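Local atomic coordinates of bumblebee peptidoglycan recognition protein SA (Bombus, PDB entry 5XZ4), a protein that probably recognises bacterial peptidoglycan in insect innate immunity, binding Dap-type polymers in preference to Lys-type ones. Residues I10-W16 and N81-G85; C7-I11 and A126-C130; I35-T39 and M153-L159; A54-R58 and I70-L75. Residues are numbered along the deposited sequence.

Contact 1: I10-W16 and N81-G85; sequences IIGRSEW and NVYEG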
# COMPACT_ATOMS: atom_id res chain seq x y z
N ILE A 10 -7.15 11.47 -1.11
CA ILE A 10 -6.00 10.77 -1.70
C ILE A 10 -5.18 11.71 -2.60
O ILE A 10 -5.75 12.48 -3.38
CB ILE A 10 -6.46 9.51 -2.48
CG1 ILE A 10 -7.18 8.52 -1.51
CG2 ILE A 10 -5.29 8.86 -3.23
CD1 ILE A 10 -8.01 7.43 -2.18
N ILE A 11 -3.85 11.62 -2.48
CA ILE A 11 -2.94 12.37 -3.34
C ILE A 11 -2.76 11.56 -4.62
O ILE A 11 -2.14 10.47 -4.60
CB ILE A 11 -1.60 12.65 -2.63
CG1 ILE A 11 -1.87 13.49 -1.37
CG2 ILE A 11 -0.64 13.35 -3.58
CD1 ILE A 11 -0.70 13.68 -0.43
N GLY A 12 -3.32 12.06 -5.71
CA GLY A 12 -3.32 11.38 -6.99
C GLY A 12 -1.91 11.16 -7.50
O GLY A 12 -1.00 11.96 -7.18
N ARG A 13 -1.73 10.14 -8.32
CA ARG A 13 -0.38 9.81 -8.85
C ARG A 13 0.31 11.02 -9.51
O ARG A 13 1.52 11.29 -9.26
CB ARG A 13 -0.46 8.63 -9.79
CG ARG A 13 0.89 8.04 -10.20
CD ARG A 13 0.72 6.90 -11.21
NE ARG A 13 2.03 6.36 -11.63
CZ ARG A 13 2.87 6.98 -12.47
NH1 ARG A 13 4.06 6.42 -12.73
NH2 ARG A 13 2.51 8.12 -13.04
N SER A 14 -0.42 11.78 -10.32
CA SER A 14 0.17 12.91 -11.06
C SER A 14 0.53 14.08 -10.13
O SER A 14 1.22 15.02 -10.54
CB SER A 14 -0.75 13.37 -12.18
OG SER A 14 -1.96 13.92 -11.67
N GLU A 15 0.07 14.04 -8.89
CA GLU A 15 0.42 15.07 -7.92
C GLU A 15 1.80 14.85 -7.30
O GLU A 15 2.37 15.77 -6.70
CB GLU A 15 -0.63 15.16 -6.81
CG GLU A 15 -2.08 15.34 -7.27
CD GLU A 15 -3.04 15.56 -6.12
OE1 GLU A 15 -4.07 14.84 -6.05
OE2 GLU A 15 -2.78 16.45 -5.28
N TRP A 16 2.35 13.63 -7.42
CA TRP A 16 3.68 13.34 -6.88
C TRP A 16 4.75 12.95 -7.89
O TRP A 16 5.92 12.91 -7.53
CB TRP A 16 3.64 12.36 -5.67
CG TRP A 16 3.07 10.99 -5.95
CD1 TRP A 16 1.79 10.55 -5.68
CD2 TRP A 16 3.77 9.87 -6.51
NE1 TRP A 16 1.66 9.23 -6.03
CE2 TRP A 16 2.85 8.78 -6.55
CE3 TRP A 16 5.09 9.65 -6.97
CZ2 TRP A 16 3.20 7.52 -7.06
CZ3 TRP A 16 5.45 8.38 -7.47
CH2 TRP A 16 4.49 7.33 -7.53
N ASN A 81 -0.84 11.06 5.06
CA ASN A 81 -1.50 11.09 3.76
C ASN A 81 -1.40 9.77 3.01
O ASN A 81 -0.46 8.98 3.22
CB ASN A 81 -0.95 12.23 2.90
CG ASN A 81 -1.40 13.59 3.40
OD1 ASN A 81 -2.59 13.80 3.67
ND2 ASN A 81 -0.46 14.49 3.55
N VAL A 82 -2.39 9.55 2.15
CA VAL A 82 -2.41 8.41 1.24
C VAL A 82 -1.97 8.89 -0.15
O VAL A 82 -2.51 9.87 -0.68
CB VAL A 82 -3.85 7.81 1.15
CG1 VAL A 82 -3.88 6.63 0.17
CG2 VAL A 82 -4.34 7.36 2.53
N TYR A 83 -1.00 8.17 -0.73
CA TYR A 83 -0.47 8.46 -2.05
C TYR A 83 -0.92 7.36 -3.03
O TYR A 83 -0.66 6.18 -2.80
CB TYR A 83 1.09 8.54 -2.00
CG TYR A 83 1.56 9.73 -1.20
CD1 TYR A 83 1.53 9.72 0.20
CD2 TYR A 83 1.97 10.90 -1.85
CE1 TYR A 83 1.88 10.85 0.94
CE2 TYR A 83 2.34 12.03 -1.14
CZ TYR A 83 2.28 12.03 0.25
OH TYR A 83 2.63 13.19 0.92
N GLU A 84 -1.54 7.74 -4.14
CA GLU A 84 -1.97 6.78 -5.15
C GLU A 84 -0.80 6.31 -5.98
O GLU A 84 -0.09 7.13 -6.55
CB GLU A 84 -3.03 7.41 -6.06
CG GLU A 84 -3.58 6.45 -7.10
CD GLU A 84 -4.34 7.12 -8.20
OE1 GLU A 84 -3.99 8.25 -8.62
OE2 GLU A 84 -5.34 6.53 -8.66
N GLY A 85 -0.60 4.98 -6.04
CA GLY A 85 0.38 4.37 -6.92
C GLY A 85 -0.36 3.82 -8.12
O GLY A 85 -0.97 4.57 -8.88
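At the middle of this contact sits the ring of Tyr83. Ile11 CD1 lies over one face of it, 3.8 Å from the ring centroid and 3.5 Å from Tyr83 CZ, a CH-pi contact. The edge of Tyr83 in turn meets the face of the five-membered ring of Trp16 in an offset edge-to-face pair, with centroids 5.8 Å apart and planes at 67°. Ile10 and Val82 pack separately, CG1 to CG1 at 4.2 Å, beneath Leu127 of helix 118-134. Outside the apolar groups runs one parallel beta bridge: Ile11 N gives a 2.8 Å hydrogen bond to Val82 O, and Ile11 O receives one of 2.8 Å from Glu84 N. This adds the N-terminal segment to strand 82-84, an outermost strand of the mixed sheet in the amidase-like fold. Trp16 NE1 reaches Glu84 O at 2.8 Å, so the indole is anchored while its rings stay buried. Farther out, Arg13 N bonds Glu84 OE1 at 3.0 Å; the Arg13 guanidinium pairs with Asp69 instead. Glu84 thus engages through its backbone N, backbone O and carboxylate, so polar bonds fix the register of the N-terminal segment on strand 82-84 while apolar side chains pack beside them.

Contact 2: C7-I11 and A126-C130; sequences CPQII and ALIHC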
# COMPACT_ATOMS: atom_id res chain seq x y z
N CYS A 7 -14.02 8.80 3.65
CA CYS A 7 -12.82 8.75 2.78
C CYS A 7 -11.72 9.81 3.05
O CYS A 7 -12.01 11.00 3.13
CB CYS A 7 -13.21 8.75 1.29
SG CYS A 7 -14.10 7.26 0.73
N PRO A 8 -10.44 9.36 3.18
CA PRO A 8 -9.30 10.30 3.18
C PRO A 8 -9.16 10.96 1.81
O PRO A 8 -9.69 10.43 0.82
CB PRO A 8 -8.09 9.41 3.49
CG PRO A 8 -8.52 8.01 3.25
CD PRO A 8 -10.01 7.96 3.39
N GLN A 9 -8.52 12.13 1.77
CA GLN A 9 -8.29 12.85 0.51
C GLN A 9 -6.99 12.35 -0.13
O GLN A 9 -5.88 12.78 0.23
CB GLN A 9 -8.24 14.37 0.72
CG GLN A 9 -9.58 14.97 1.11
CD GLN A 9 -9.49 16.45 1.39
OE1 GLN A 9 -8.66 16.89 2.19
NE2 GLN A 9 -10.36 17.22 0.76
N ILE A 10 -7.15 11.47 -1.11
CA ILE A 10 -6.00 10.77 -1.70
C ILE A 10 -5.18 11.71 -2.60
O ILE A 10 -5.75 12.48 -3.38
CB ILE A 10 -6.46 9.51 -2.48
CG1 ILE A 10 -7.18 8.52 -1.51
CG2 ILE A 10 -5.29 8.86 -3.23
CD1 ILE A 10 -8.01 7.43 -2.18
N ILE A 11 -3.85 11.62 -2.48
CA ILE A 11 -2.94 12.37 -3.34
C ILE A 11 -2.76 11.56 -4.62
O ILE A 11 -2.14 10.47 -4.60
CB ILE A 11 -1.60 12.65 -2.63
CG1 ILE A 11 -1.87 13.49 -1.37
CG2 ILE A 11 -0.64 13.35 -3.58
CD1 ILE A 11 -0.70 13.68 -0.43
N ALA A 126 -8.65 4.09 7.46
CA ALA A 126 -9.68 4.95 6.85
C ALA A 126 -9.77 4.66 5.34
O ALA A 126 -10.87 4.62 4.76
CB ALA A 126 -9.42 6.43 7.12
N LEU A 127 -8.62 4.41 4.70
CA LEU A 127 -8.62 4.02 3.30
C LEU A 127 -9.36 2.68 3.07
O LEU A 127 -10.15 2.55 2.13
CB LEU A 127 -7.15 3.90 2.78
CG LEU A 127 -6.96 3.59 1.29
CD1 LEU A 127 -7.49 4.72 0.41
CD2 LEU A 127 -5.50 3.22 0.96
N ILE A 128 -9.12 1.69 3.95
CA ILE A 128 -9.80 0.41 3.85
C ILE A 128 -11.31 0.63 4.08
O ILE A 128 -12.12 0.11 3.31
CB ILE A 128 -9.19 -0.62 4.84
CG1 ILE A 128 -7.76 -0.98 4.40
CG2 ILE A 128 -10.05 -1.87 4.91
CD1 ILE A 128 -6.95 -1.61 5.49
N HIS A 129 -11.69 1.41 5.10
CA HIS A 129 -13.11 1.69 5.34
C HIS A 129 -13.77 2.40 4.18
O HIS A 129 -14.90 2.05 3.83
CB HIS A 129 -13.27 2.45 6.64
CG HIS A 129 -13.19 1.55 7.83
ND1 HIS A 129 -13.81 1.85 9.03
CD2 HIS A 129 -12.61 0.33 8.00
CE1 HIS A 129 -13.56 0.88 9.90
NE2 HIS A 129 -12.88 -0.07 9.29
N CYS A 130 -13.08 3.37 3.58
CA CYS A 130 -13.53 4.10 2.39
C CYS A 130 -13.80 3.13 1.26
O CYS A 130 -14.86 3.18 0.64
CB CYS A 130 -12.44 5.10 1.97
SG CYS A 130 -12.65 5.88 0.35
O HOH W 1 -13.50 6.42 4.67
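The chain from Cys7 to Ile11 is irregular and extended; it crosses helix 118-134 and diverges toward Ile11, with no direct hydrogen bond between the two. They come closest at Cys7 and Cys130, whose CA atoms are 4.7 Å apart; at Pro8 and Leu127 the CA atoms are 6.3 Å apart. The arrangement is an extended N-terminal segment stapled by a disulfide to a helix of the amidase-like domain, consistent with the N-terminal extension that peptidoglycan recognition proteins add to this fold. The CA-to-CB bond of Pro8 points toward the helix, and the ring rests on one turn of it: CD lies 4.0 Å from Cys130 CB and 4.1 Å from Ala126 CB, CG 4.4 Å from Leu127 CB. Farther along, Ile10 CD1 meets Leu127 CD1 at 3.8 Å, next to Val82 of strand 82-84. A water spans the start of the interface, accepting from Cys7 N at 2.6 Å and donating to Ala126 O at 3.2 Å. That same carbonyl takes the helical hydrogen bond of Cys130 N, at 2.8 Å. In the disulfide, Cys7 SG and Cys130 SG are 2.0 Å apart and chi3 is 88°, a right-handed bridge near the relaxed right angle.

Contact 3: I35-T39 and M153-L159; sequences IIHHT and MSPGSKL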
# COMPACT_ATOMS: atom_id res chain seq x y z
N ILE A 35 -3.27 -6.27 1.03
CA ILE A 35 -1.99 -6.75 1.54
C ILE A 35 -1.24 -5.55 2.14
O ILE A 35 -1.05 -4.52 1.47
CB ILE A 35 -1.08 -7.38 0.46
CG1 ILE A 35 -1.82 -8.29 -0.50
CG2 ILE A 35 0.10 -8.08 1.12
CD1 ILE A 35 -2.45 -9.52 0.10
N ILE A 36 -0.82 -5.68 3.39
CA ILE A 36 -0.04 -4.64 4.08
C ILE A 36 1.46 -4.90 3.95
O ILE A 36 1.94 -6.03 4.22
CB ILE A 36 -0.45 -4.51 5.57
CG1 ILE A 36 -1.98 -4.29 5.72
CG2 ILE A 36 0.36 -3.41 6.27
CD1 ILE A 36 -2.52 -3.02 5.07
N HIS A 37 2.16 -3.87 3.48
CA HIS A 37 3.62 -3.93 3.27
C HIS A 37 4.31 -2.79 4.01
O HIS A 37 3.66 -1.80 4.34
CB HIS A 37 3.96 -3.74 1.78
CG HIS A 37 3.80 -4.97 0.95
ND1 HIS A 37 4.83 -5.87 0.77
CD2 HIS A 37 2.76 -5.44 0.22
CE1 HIS A 37 4.43 -6.84 -0.03
NE2 HIS A 37 3.17 -6.62 -0.37
N HIS A 38 5.62 -2.92 4.23
CA HIS A 38 6.46 -1.74 4.46
C HIS A 38 7.40 -1.54 3.30
O HIS A 38 7.71 -2.50 2.59
CB HIS A 38 7.16 -1.77 5.83
CG HIS A 38 8.25 -2.81 5.99
ND1 HIS A 38 9.07 -2.84 7.10
CD2 HIS A 38 8.67 -3.83 5.20
CE1 HIS A 38 9.93 -3.84 7.00
NE2 HIS A 38 9.70 -4.47 5.86
N THR A 39 7.86 -0.31 3.07
CA THR A 39 8.75 -0.05 1.92
C THR A 39 10.21 -0.35 2.17
O THR A 39 10.97 -0.48 1.18
CB THR A 39 8.64 1.40 1.45
OG1 THR A 39 9.06 2.25 2.52
CG2 THR A 39 7.17 1.75 1.01
N MET A 153 10.03 -10.38 4.99
CA MET A 153 9.81 -9.81 6.33
C MET A 153 8.76 -8.69 6.36
O MET A 153 8.26 -8.32 7.42
CB MET A 153 11.13 -9.42 7.02
CG MET A 153 11.99 -10.63 7.43
SD MET A 153 11.23 -11.78 8.61
CE MET A 153 11.57 -10.97 10.16
N SER A 154 8.38 -8.20 5.17
CA SER A 154 7.33 -7.15 5.03
C SER A 154 6.00 -7.64 5.67
O SER A 154 5.59 -8.80 5.43
CB SER A 154 7.17 -6.85 3.55
OG SER A 154 6.23 -5.79 3.35
N PRO A 155 5.30 -6.83 6.49
CA PRO A 155 5.44 -5.39 6.65
C PRO A 155 6.29 -4.98 7.86
O PRO A 155 6.16 -3.85 8.35
CB PRO A 155 3.97 -4.96 6.89
CG PRO A 155 3.43 -6.10 7.72
CD PRO A 155 4.03 -7.32 7.06
N GLY A 156 7.13 -5.91 8.33
CA GLY A 156 7.92 -5.73 9.54
C GLY A 156 7.18 -6.25 10.75
O GLY A 156 5.95 -6.11 10.85
N SER A 157 7.90 -6.88 11.67
CA SER A 157 7.27 -7.54 12.81
C SER A 157 6.37 -6.63 13.64
O SER A 157 5.31 -7.05 14.09
CB SER A 157 8.32 -8.21 13.68
OG SER A 157 8.92 -9.28 12.97
N LYS A 158 6.80 -5.38 13.84
CA LYS A 158 6.04 -4.46 14.66
C LYS A 158 4.72 -4.03 13.99
O LYS A 158 3.67 -4.05 14.64
CB LYS A 158 6.88 -3.26 15.09
CG LYS A 158 6.27 -2.45 16.20
CD LYS A 158 6.52 -3.05 17.58
CE LYS A 158 5.90 -2.17 18.67
NZ LYS A 158 5.80 -2.92 19.94
N LEU A 159 4.78 -3.66 12.70
CA LEU A 159 3.58 -3.30 11.95
C LEU A 159 2.66 -4.51 11.81
O LEU A 159 1.44 -4.36 11.88
CB LEU A 159 3.94 -2.69 10.60
CG LEU A 159 2.79 -2.28 9.68
CD1 LEU A 159 1.71 -1.42 10.31
CD2 LEU A 159 3.41 -1.54 8.51
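Ser154 holds the t rotamer, and this sets its hydroxyl between two consecutive residues at the end of strand 31-38. Its OG is 2.9 Å from His37 ND1, a hydrogen bond, and it accepts a second from His38 N at 3.1 Å. The m rotamer of His37 presents ND1 to that hydroxyl and NE2 to Thr95 OG1, a further hydrogen bond. His38 turns the other way, chi1 p, so its ring lies beside the 154-156 backbone, with Gly156 CA 4.1 Å from the ring centroid in an off-centre CH-pi contact, while its ND1 is bonded by Phe111 N. In zinc-dependent amidases of this fold the equivalents of His37 and Ser154 are, by family comparison, metal ligands, the latter a cysteine; a serine here is consistent with a recognition protein that has lost the catalytic zinc site. The peptide bond before Pro155 is cis, which lets the chain fold back so that Pro155 CB lies 3.5 Å from Ile36 O and 4.0 Å from Ile36 CG2. Ile36 CG2 also touches Leu159 CD2 at 4.2 Å, in the first turn of helix 157-163. At Gly156, the N-cap of that helix, phi is 92° and psi 142°; a CB would collide with the carbonyl of Pro155 and press on His38 ND1 at 3.1 Å.

Contact 4: A54-R58 and I70-L75; sequences AENIR and IGYSFL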
# COMPACT_ATOMS: atom_id res chain seq x y z
N ALA A 54 7.97 8.73 -2.55
CA ALA A 54 7.15 8.07 -3.57
C ALA A 54 7.81 8.10 -4.95
O ALA A 54 7.93 7.09 -5.63
CB ALA A 54 5.76 8.72 -3.60
N GLU A 55 8.30 9.29 -5.33
CA GLU A 55 8.97 9.46 -6.62
C GLU A 55 10.23 8.56 -6.74
O GLU A 55 10.46 7.97 -7.79
CB GLU A 55 9.31 10.95 -6.83
CG GLU A 55 10.36 11.28 -7.90
CD GLU A 55 10.06 10.76 -9.31
OE1 GLU A 55 8.87 10.51 -9.64
OE2 GLU A 55 11.06 10.59 -10.08
N ASN A 56 11.03 8.48 -5.67
CA ASN A 56 12.22 7.63 -5.71
C ASN A 56 11.97 6.12 -5.68
O ASN A 56 12.71 5.37 -6.33
CB ASN A 56 13.20 8.13 -4.70
CG ASN A 56 13.92 9.37 -5.23
OD1 ASN A 56 14.89 9.24 -5.98
ND2 ASN A 56 13.34 10.54 -4.98
N ILE A 57 10.89 5.69 -5.02
CA ILE A 57 10.51 4.28 -5.13
C ILE A 57 10.02 3.98 -6.55
O ILE A 57 10.43 2.97 -7.16
CB ILE A 57 9.42 3.92 -4.09
CG1 ILE A 57 9.97 4.11 -2.67
CG2 ILE A 57 8.96 2.48 -4.30
CD1 ILE A 57 8.92 4.18 -1.56
N ARG A 58 9.17 4.88 -7.10
CA ARG A 58 8.73 4.73 -8.48
C ARG A 58 9.93 4.64 -9.46
O ARG A 58 9.98 3.78 -10.35
CB ARG A 58 7.82 5.90 -8.92
CG ARG A 58 7.30 5.79 -10.34
CD ARG A 58 7.20 7.16 -11.01
NE ARG A 58 8.47 7.91 -11.06
CZ ARG A 58 9.49 7.64 -11.88
NH1 ARG A 58 10.59 8.44 -11.82
NH2 ARG A 58 9.45 6.65 -12.76
N ILE A 70 5.37 2.11 -10.16
CA ILE A 70 5.58 1.75 -8.76
C ILE A 70 4.75 0.50 -8.45
O ILE A 70 3.60 0.39 -8.92
CB ILE A 70 5.23 2.95 -7.84
CG1 ILE A 70 5.78 2.76 -6.43
CG2 ILE A 70 3.73 3.29 -7.85
CD1 ILE A 70 5.71 3.98 -5.50
N GLY A 71 5.31 -0.44 -7.70
CA GLY A 71 4.65 -1.75 -7.54
C GLY A 71 3.41 -1.68 -6.65
O GLY A 71 2.51 -2.53 -6.80
N TYR A 72 3.39 -0.72 -5.73
CA TYR A 72 2.29 -0.63 -4.72
C TYR A 72 1.04 0.02 -5.30
O TYR A 72 1.12 0.88 -6.18
CB TYR A 72 2.74 0.18 -3.49
CG TYR A 72 3.97 -0.42 -2.81
CD1 TYR A 72 3.86 -1.58 -2.04
CD2 TYR A 72 5.27 0.15 -2.96
CE1 TYR A 72 4.97 -2.17 -1.45
CE2 TYR A 72 6.40 -0.46 -2.37
CZ TYR A 72 6.24 -1.59 -1.60
OH TYR A 72 7.30 -2.24 -0.99
N SER A 73 -0.15 -0.39 -4.79
CA SER A 73 -1.42 0.28 -5.10
C SER A 73 -1.49 1.68 -4.50
O SER A 73 -1.92 2.64 -5.16
CB SER A 73 -2.58 -0.58 -4.58
OG SER A 73 -2.47 -1.92 -5.04
N PHE A 74 -1.12 1.77 -3.22
CA PHE A 74 -1.07 3.02 -2.47
C PHE A 74 0.11 3.00 -1.51
O PHE A 74 0.55 1.91 -1.09
CB PHE A 74 -2.36 3.19 -1.60
CG PHE A 74 -3.64 3.28 -2.40
CD1 PHE A 74 -4.09 4.49 -2.88
CD2 PHE A 74 -4.40 2.14 -2.66
CE1 PHE A 74 -5.26 4.57 -3.63
CE2 PHE A 74 -5.59 2.23 -3.40
CZ PHE A 74 -6.01 3.44 -3.89
N LEU A 75 0.58 4.20 -1.16
CA LEU A 75 1.57 4.37 -0.06
C LEU A 75 0.95 5.15 1.07
O LEU A 75 0.04 6.00 0.82
CB LEU A 75 2.85 5.09 -0.51
CG LEU A 75 3.60 4.52 -1.71
CD1 LEU A 75 4.74 5.48 -2.09
CD2 LEU A 75 4.16 3.16 -1.41
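This is an apolar helix-to-sheet contact in the amidase-like alpha/beta fold, with one side of helix 47-64 packed on the loop leading into strand 74-76. The helix forms the crossover of a beta-alpha-beta unit: it links strand 31-38 to strand 74-76, which run parallel with strand 102-107 lying between them. Ala54 and, one turn on, the adjacent Ile57 and Arg58 make up the contacting side, and no hydrogen bond joins the two segments. Ile70, with both chi angles t, extends its CD1 into the helix surface, 3.8 Å from Ile57 CG2, 3.8 Å from Ala54 O and 3.9 Å from Arg58 N. Leu75 CD1 meets Ala54 CB at 3.7 Å and Ile57 CD1 at 4.4 Å, so strand and loop both contribute. Ile57 CG2 also approaches the ring edge of Tyr72, 4.3 Å from CE2; a tyrosine at this place lies beside the active site in catalytic relatives, and here its ring packs against His37. Trp16 of helix 13-16 touches both Ala54 and Ile70. Arg58 packs here through its backbone N and the base of its side chain, CB being 4.1 Å from Ile70 CB. Its guanidinium leads away to Glu55 on the same helix, with NH1 2.8 Å from Glu55 OE2 in a salt bridge and NE 3.0 Å from Glu55 OE1.

In the fold
Contacts 1 and 4 are neighbours, centres 9 Å apart: strands 82-84 and 74-76 pair through Gly85 N to Ser73 O at 2.8 Å and Tyr83 O to Leu75 N at 2.9 Å. Contact 2 shares Ile10 and Ile11 with contact 1, and its Leu127 CD2 touches Phe74 CG at 3.8 Å. Contact 3 centres about 20 Å from contacts 1 and 2, though nearest atoms come to about 10 and 5 Å. It meets contact 4 where His37 CB lies 3.7 Å from Tyr72 CE1, residues whose equivalents probably flank the zinc site in catalytic relatives. A TRS molecule, probably from the crystallisation liquor, hydrogen-bonds Glu55 and Asn56 in contact 4, about 5 Å from the Arg58 side chain.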